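Local coordinates for alpha-catenin-like protein hmp-1 (Caenorhabditis elegans, PDB 5XA5) that binds beta-catenin, cadherin and actin filaments at cell junctions and is required for cell migration and shape changes that enclose and elongate the worm embryo, at residues 50-55 with 110-115; 181-186 with 211-216. One frame throughout, in Å; residues are numbered along the deposited sequence. Where two conformers were deposited one is given.

Interaction 1: residues 50-55 with 110-115; sequences TTEGLV and FVRDST
Val111 is the centre of this contact, met by three side chains from the first turn of helix 51-74. The two backbones come close here, with Thr51 CA 5.6 Å from Val111 CA, and the beta carbons face each other directly, Thr51 CB lying 3.8 Å from Val111 CB. Thr51 CG2, anti to its own carbonyl carbon, turns to Val111 O at 3.7 Å. Val111 CG2 occupies the crowded position between its backbone N and carbonyl carbon, and from there meets Val55 CG2 at 3.8 Å, the two valines crossing obliquely. Leu54 CD1 touches Val111 CG1 more loosely.

Beside this apolar patch a salt bridge closes the more solvent-exposed side. Arg112 is extended from CG to NE and presents the N-H of NE, rather than its terminal nitrogens, to Glu52 OE2, with Arg112 NE 3.0 Å from that oxygen. The bond is nearly straight (172°) and lies in the guanidinium plane, yet it reaches the oxygen from above the carboxylate plane, the two planes being 44° apart. A bend at chi2 (-58°) brings the Glu52 carboxylate across to the arginine. An alanine in place of Glu52 would remove the carboxylate and would probably cost the contact its charged link and let the Arg112 side chain move more freely.

Behind these residues, Thr50 is the N-cap of helix 51-74: Thr50 OG1 accepts from Gly53 N at 3.0 Å, securing the turn that carries Thr51 and Glu52. The contact thus joins the start of helix 51-74 to the end of helix 83-112, at one tip of the vinculin-family helical bundle that forms the N-terminal part of hmp-1. Val55 also packs on Ile104 and Arg108 of helix 83-112, Phe110 touches helix 117-165, and an aromatic side chain of another protein's chain lies against Thr51.

Interaction 2: residues 181-186 with 211-216; sequences SQIEEL and SALRQT
Two neighbouring antiparallel helices of an alpha-catenin helical bundle, 169-196 and 200-229, pack here through a small apolar core edged by a salt bridge. Their local axes approach to 11.2 Å and run at 162° to one another. Ile183 and Leu213 reach toward each other tip to tip, with Ile183 CD1 4.1 Å from Leu213 CD1. Leu213 CD2, the other methyl, meets Leu186 CD2 at 3.8 Å, the two leucines crossing at about a right angle.

As a helical hairpin of the vinculin family, the pair packs against two further helices: Leu186 touches Val153 of helix 117-165, and Leu213 touches Met247 of helix 234-258. On the more exposed side, Arg214 bends at both chi2 and chi3 and slides past Ile183 in the opposite direction, Arg214 CD lying 3.5 Å from Ile183 CG2. The folded chain delivers Arg214 NH2 to Glu184 OE2 at 3.0 Å. This bond is noticeably bent (139°) and comes from well above the carboxylate plane, with the carboxylate and guanidinium almost perpendicular (83°). Arg214 NH1 also has a long, weak ion pair with Asp187.

Interactions 1 and 2 lie on opposite sides of the chain's centre, their own centres 56 Å apart and their nearest atoms about 41 Å apart, so neither touches the other. They follow in series along the sequence, with helix 117-165 running between the two regions: Phe110 packs on its early part, while Leu186 and Gln182 pack on its later part. Both follow the same scheme here, apolar side chains flanked by one glutamate-arginine salt bridge, yet they use it differently. Interaction 1 joins helix termini beside a chain of another protein; interaction 2 joins the middles of two helices and is the more buried.

Interaction 1: residues 50-55 with 110-115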
loop_
_atom_site.group_PDB
_atom_site.type_symbol
_atom_site.label_atom_id
_atom_site.label_comp_id
_atom_site.label_asym_id
_atom_site.label_seq_id
_atom_site.Cartn_x
_atom_site.Cartn_y
_atom_site.Cartn_z
ATOM N N THR A 50 9.009 -27.143 22.051
ATOM C CA THR A 50 7.960 -28.083 22.431
ATOM C C THR A 50 6.689 -27.849 21.642
ATOM O O THR A 50 6.530 -26.807 21.001
ATOM C CB THR A 50 7.612 -27.977 23.911
ATOM O OG1 THR A 50 7.228 -26.630 24.217
ATOM C CG2 THR A 50 8.800 -28.347 24.738
ATOM N N THR A 51 5.769 -28.806 21.714
ATOM C CA THR A 51 4.482 -28.636 21.055
ATOM C C THR A 51 3.759 -27.425 21.629
ATOM O O THR A 51 3.198 -26.630 20.881
ATOM C CB THR A 51 3.603 -29.877 21.192
ATOM O OG1 THR A 51 3.522 -30.240 22.570
ATOM C CG2 THR A 51 4.196 -31.035 20.404
ATOM N N GLU A 52 3.784 -27.264 22.950
ATOM C CA GLU A 52 3.136 -26.100 23.548
ATOM C C GLU A 52 3.848 -24.796 23.147
ATOM O O GLU A 52 3.200 -23.765 22.947
ATOM C CB GLU A 52 3.067 -26.248 25.072
ATOM C CG GLU A 52 2.177 -27.409 25.537
ATOM C CD GLU A 52 0.739 -27.302 25.041
ATOM O OE1 GLU A 52 0.185 -26.182 25.037
ATOM O OE2 GLU A 52 0.166 -28.341 24.646
ATOM N N GLY A 53 5.169 -24.852 23.007
ATOM C CA GLY A 53 5.946 -23.724 22.521
ATOM C C GLY A 53 5.592 -23.303 21.099
ATOM O O GLY A 53 5.644 -22.111 20.766
ATOM N N LEU A 54 5.246 -24.266 20.247
ATOM C CA LEU A 54 4.828 -23.941 18.877
ATOM C C LEU A 54 3.583 -23.068 18.891
ATOM O O LEU A 54 3.471 -22.113 18.123
ATOM C CB LEU A 54 4.548 -25.203 18.061
ATOM C CG LEU A 54 5.721 -26.075 17.628
ATOM C CD1 LEU A 54 5.244 -27.385 17.005
ATOM C CD2 LEU A 54 6.587 -25.305 16.654
ATOM N N VAL A 55 2.638 -23.410 19.755
ATOM C CA VAL A 55 1.407 -22.647 19.869
ATOM C C VAL A 55 1.705 -21.280 20.485
ATOM O O VAL A 55 1.153 -20.264 20.054
ATOM C CB VAL A 55 0.361 -23.400 20.715
ATOM C CG1 VAL A 55 -0.897 -22.562 20.907
ATOM C CG2 VAL A 55 0.027 -24.750 20.081
ATOM N N PHE A 110 -4.270 -29.954 17.381
ATOM C CA PHE A 110 -3.417 -30.798 16.568
ATOM C C PHE A 110 -2.151 -31.225 17.298
ATOM O O PHE A 110 -1.851 -32.408 17.352
ATOM C CB PHE A 110 -3.056 -30.087 15.263
ATOM C CG PHE A 110 -1.799 -30.603 14.616
ATOM C CD1 PHE A 110 -1.700 -31.923 14.200
ATOM C CD2 PHE A 110 -0.726 -29.753 14.403
ATOM C CE1 PHE A 110 -0.537 -32.386 13.600
ATOM C CE2 PHE A 110 0.427 -30.201 13.801
ATOM C CZ PHE A 110 0.529 -31.526 13.405
ATOM N N VAL A 111 -1.407 -30.275 17.856
ATOM C CA VAL A 111 -0.112 -30.606 18.448
ATOM C C VAL A 111 -0.277 -31.507 19.665
ATOM O O VAL A 111 0.656 -32.201 20.068
ATOM C CB VAL A 111 0.673 -29.345 18.863
ATOM C CG1 VAL A 111 1.006 -28.494 17.638
ATOM C CG2 VAL A 111 -0.109 -28.538 19.885
ATOM N N ARG A 112 -1.471 -31.500 20.242
ATOM C CA ARG A 112 -1.744 -32.318 21.418
ATOM C C ARG A 112 -2.187 -33.727 21.037
ATOM O O ARG A 112 -2.217 -34.626 21.877
ATOM C CB ARG A 112 -2.800 -31.647 22.294
ATOM C CG ARG A 112 -2.243 -30.530 23.168
ATOM C CD ARG A 112 -3.335 -29.850 23.973
ATOM N NE ARG A 112 -2.788 -28.874 24.912
ATOM C CZ ARG A 112 -3.519 -28.167 25.766
ATOM N NH1 ARG A 112 -4.836 -28.331 25.812
ATOM N NH2 ARG A 112 -2.934 -27.306 26.589
ATOM N N ASP A 113 -2.535 -33.909 19.768
ATOM C CA ASP A 113 -2.903 -35.219 19.237
ATOM C C ASP A 113 -2.273 -35.332 17.855
ATOM O O ASP A 113 -2.964 -35.475 16.847
ATOM C CB ASP A 113 -4.426 -35.375 19.180
ATOM C CG ASP A 113 -4.866 -36.785 18.813
ATOM O OD1 ASP A 113 -4.085 -37.736 19.027
ATOM O OD2 ASP A 113 -6.005 -36.936 18.316
ATOM N N SER A 114 -0.946 -35.263 17.818
ATOM C CA SER A 114 -0.245 -34.957 16.572
ATOM C C SER A 114 -0.225 -36.099 15.558
ATOM O O SER A 114 0.255 -35.920 14.440
ATOM C CB SER A 114 1.189 -34.508 16.874
ATOM O OG SER A 114 1.874 -35.445 17.683
ATOM N N THR A 115 -0.746 -37.265 15.933
ATOM C CA THR A 115 -0.838 -38.376 14.987
ATOM C C THR A 115 -2.193 -38.405 14.289
ATOM O O THR A 115 -2.420 -39.204 13.377
ATOM C CB THR A 115 -0.603 -39.736 15.671
ATOM O OG1 THR A 115 -1.712 -40.048 16.522
ATOM C CG2 THR A 115 0.684 -39.720 16.482
#

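Interaction 2: residues 181-186 with 211-216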
loop_
_atom_site.group_PDB
_atom_site.type_symbol
_atom_site.label_atom_id
_atom_site.label_comp_id
_atom_site.label_asym_id
_atom_site.label_seq_id
_atom_site.Cartn_x
_atom_site.Cartn_y
_atom_site.Cartn_z
ATOM N N SER A 181 7.986 22.351 -3.726
ATOM C CA SER A 181 8.221 21.339 -2.698
ATOM C C SER A 181 7.214 20.206 -2.798
ATOM O O SER A 181 7.590 19.042 -2.651
ATOM C CB SER A 181 8.194 21.972 -1.303
ATOM O OG SER A 181 9.352 22.773 -1.140
ATOM N N GLN A 182 5.960 20.533 -3.064
ATOM C CA GLN A 182 4.943 19.492 -3.140
ATOM C C GLN A 182 5.219 18.541 -4.298
ATOM O O GLN A 182 5.032 17.325 -4.182
ATOM C CB GLN A 182 3.555 20.120 -3.256
ATOM C CG GLN A 182 3.145 20.812 -1.981
ATOM C CD GLN A 182 1.871 21.600 -2.125
ATOM O OE1 GLN A 182 1.348 21.738 -3.221
ATOM N NE2 GLN A 182 1.344 22.087 -1.007
ATOM N N ILE A 183 5.660 19.098 -5.418
ATOM C CA ILE A 183 5.946 18.269 -6.589
ATOM C C ILE A 183 7.201 17.430 -6.362
ATOM O O ILE A 183 7.252 16.279 -6.794
ATOM C CB ILE A 183 6.093 19.131 -7.841
ATOM C CG1 ILE A 183 4.713 19.657 -8.243
ATOM C CG2 ILE A 183 6.701 18.339 -8.991
ATOM C CD1 ILE A 183 4.707 20.549 -9.456
ATOM N N GLU A 184 8.199 17.989 -5.675
ATOM C CA GLU A 184 9.378 17.198 -5.336
ATOM C C GLU A 184 9.033 16.000 -4.443
ATOM O O GLU A 184 9.536 14.900 -4.678
ATOM C CB GLU A 184 10.437 18.067 -4.655
ATOM C CG GLU A 184 11.189 18.999 -5.591
ATOM C CD GLU A 184 12.211 18.290 -6.466
ATOM O OE1 GLU A 184 12.549 17.115 -6.193
ATOM O OE2 GLU A 184 12.694 18.930 -7.424
ATOM N N GLU A 185 8.180 16.224 -3.444
ATOM C CA GLU A 185 7.685 15.169 -2.554
ATOM C C GLU A 185 6.923 14.105 -3.341
ATOM O O GLU A 185 7.136 12.902 -3.171
ATOM C CB GLU A 185 6.773 15.766 -1.475
ATOM C CG GLU A 185 7.397 16.001 -0.118
ATOM C CD GLU A 185 6.744 17.156 0.637
ATOM O OE1 GLU A 185 5.753 17.729 0.127
ATOM O OE2 GLU A 185 7.217 17.490 1.746
ATOM N N LEU A 186 6.021 14.556 -4.205
ATOM C CA LEU A 186 5.215 13.642 -5.006
ATOM C C LEU A 186 6.100 12.844 -5.940
ATOM O O LEU A 186 5.891 11.653 -6.133
ATOM C CB LEU A 186 4.165 14.413 -5.805
ATOM C CG LEU A 186 3.210 13.629 -6.702
ATOM C CD1 LEU A 186 2.323 12.666 -5.898
ATOM C CD2 LEU A 186 2.347 14.565 -7.549
ATOM N N SER A 211 6.838 12.552 -15.737
ATOM C CA SER A 211 7.654 13.403 -16.587
ATOM C C SER A 211 6.870 14.616 -17.082
ATOM O O SER A 211 7.397 15.737 -17.104
ATOM C CB SER A 211 8.189 12.599 -17.765
ATOM O OG SER A 211 8.991 11.533 -17.296
ATOM N N ALA A 212 5.620 14.385 -17.473
ATOM C CA ALA A 212 4.772 15.468 -17.979
ATOM C C ALA A 212 4.522 16.500 -16.884
ATOM O O ALA A 212 4.568 17.704 -17.140
ATOM C CB ALA A 212 3.459 14.917 -18.504
ATOM N N LEU A 213 4.243 16.040 -15.665
ATOM C CA LEU A 213 4.087 16.974 -14.560
ATOM C C LEU A 213 5.355 17.802 -14.352
ATOM O O LEU A 213 5.272 19.022 -14.182
ATOM C CB LEU A 213 3.721 16.237 -13.261
ATOM C CG LEU A 213 3.663 17.095 -11.991
ATOM C CD1 LEU A 213 2.617 18.200 -12.121
ATOM C CD2 LEU A 213 3.422 16.255 -10.729
ATOM N N ARG A 214 6.523 17.155 -14.329
ATOM C CA ARG A 214 7.765 17.880 -14.085
ATOM C C ARG A 214 8.066 18.927 -15.156
ATOM O O ARG A 214 8.624 19.987 -14.862
ATOM C CB ARG A 214 8.952 16.913 -13.991
ATOM C CG ARG A 214 8.901 15.971 -12.816
ATOM C CD ARG A 214 8.540 16.674 -11.524
ATOM N NE ARG A 214 9.462 17.752 -11.160
ATOM C CZ ARG A 214 10.530 17.607 -10.378
ATOM N NH1 ARG A 214 10.851 16.413 -9.889
ATOM N NH2 ARG A 214 11.291 18.656 -10.097
ATOM N N GLN A 215 7.712 18.631 -16.399
ATOM C CA GLN A 215 7.939 19.567 -17.502
ATOM C C GLN A 215 6.918 20.695 -17.514
ATOM O O GLN A 215 7.244 21.844 -17.846
ATOM C CB GLN A 215 7.897 18.824 -18.834
ATOM C CG GLN A 215 7.645 19.718 -20.041
ATOM C CD GLN A 215 7.034 18.968 -21.209
ATOM O OE1 GLN A 215 5.868 19.172 -21.550
ATOM N NE2 GLN A 215 7.819 18.091 -21.828
ATOM N N THR A 216 5.674 20.377 -17.172
ATOM C CA THR A 216 4.586 21.343 -17.296
ATOM C C THR A 216 4.559 22.366 -16.161
ATOM O O THR A 216 4.268 23.539 -16.377
ATOM C CB THR A 216 3.222 20.625 -17.357
ATOM O OG1 THR A 216 3.185 19.792 -18.522
ATOM C CG2 THR A 216 2.096 21.629 -17.429
#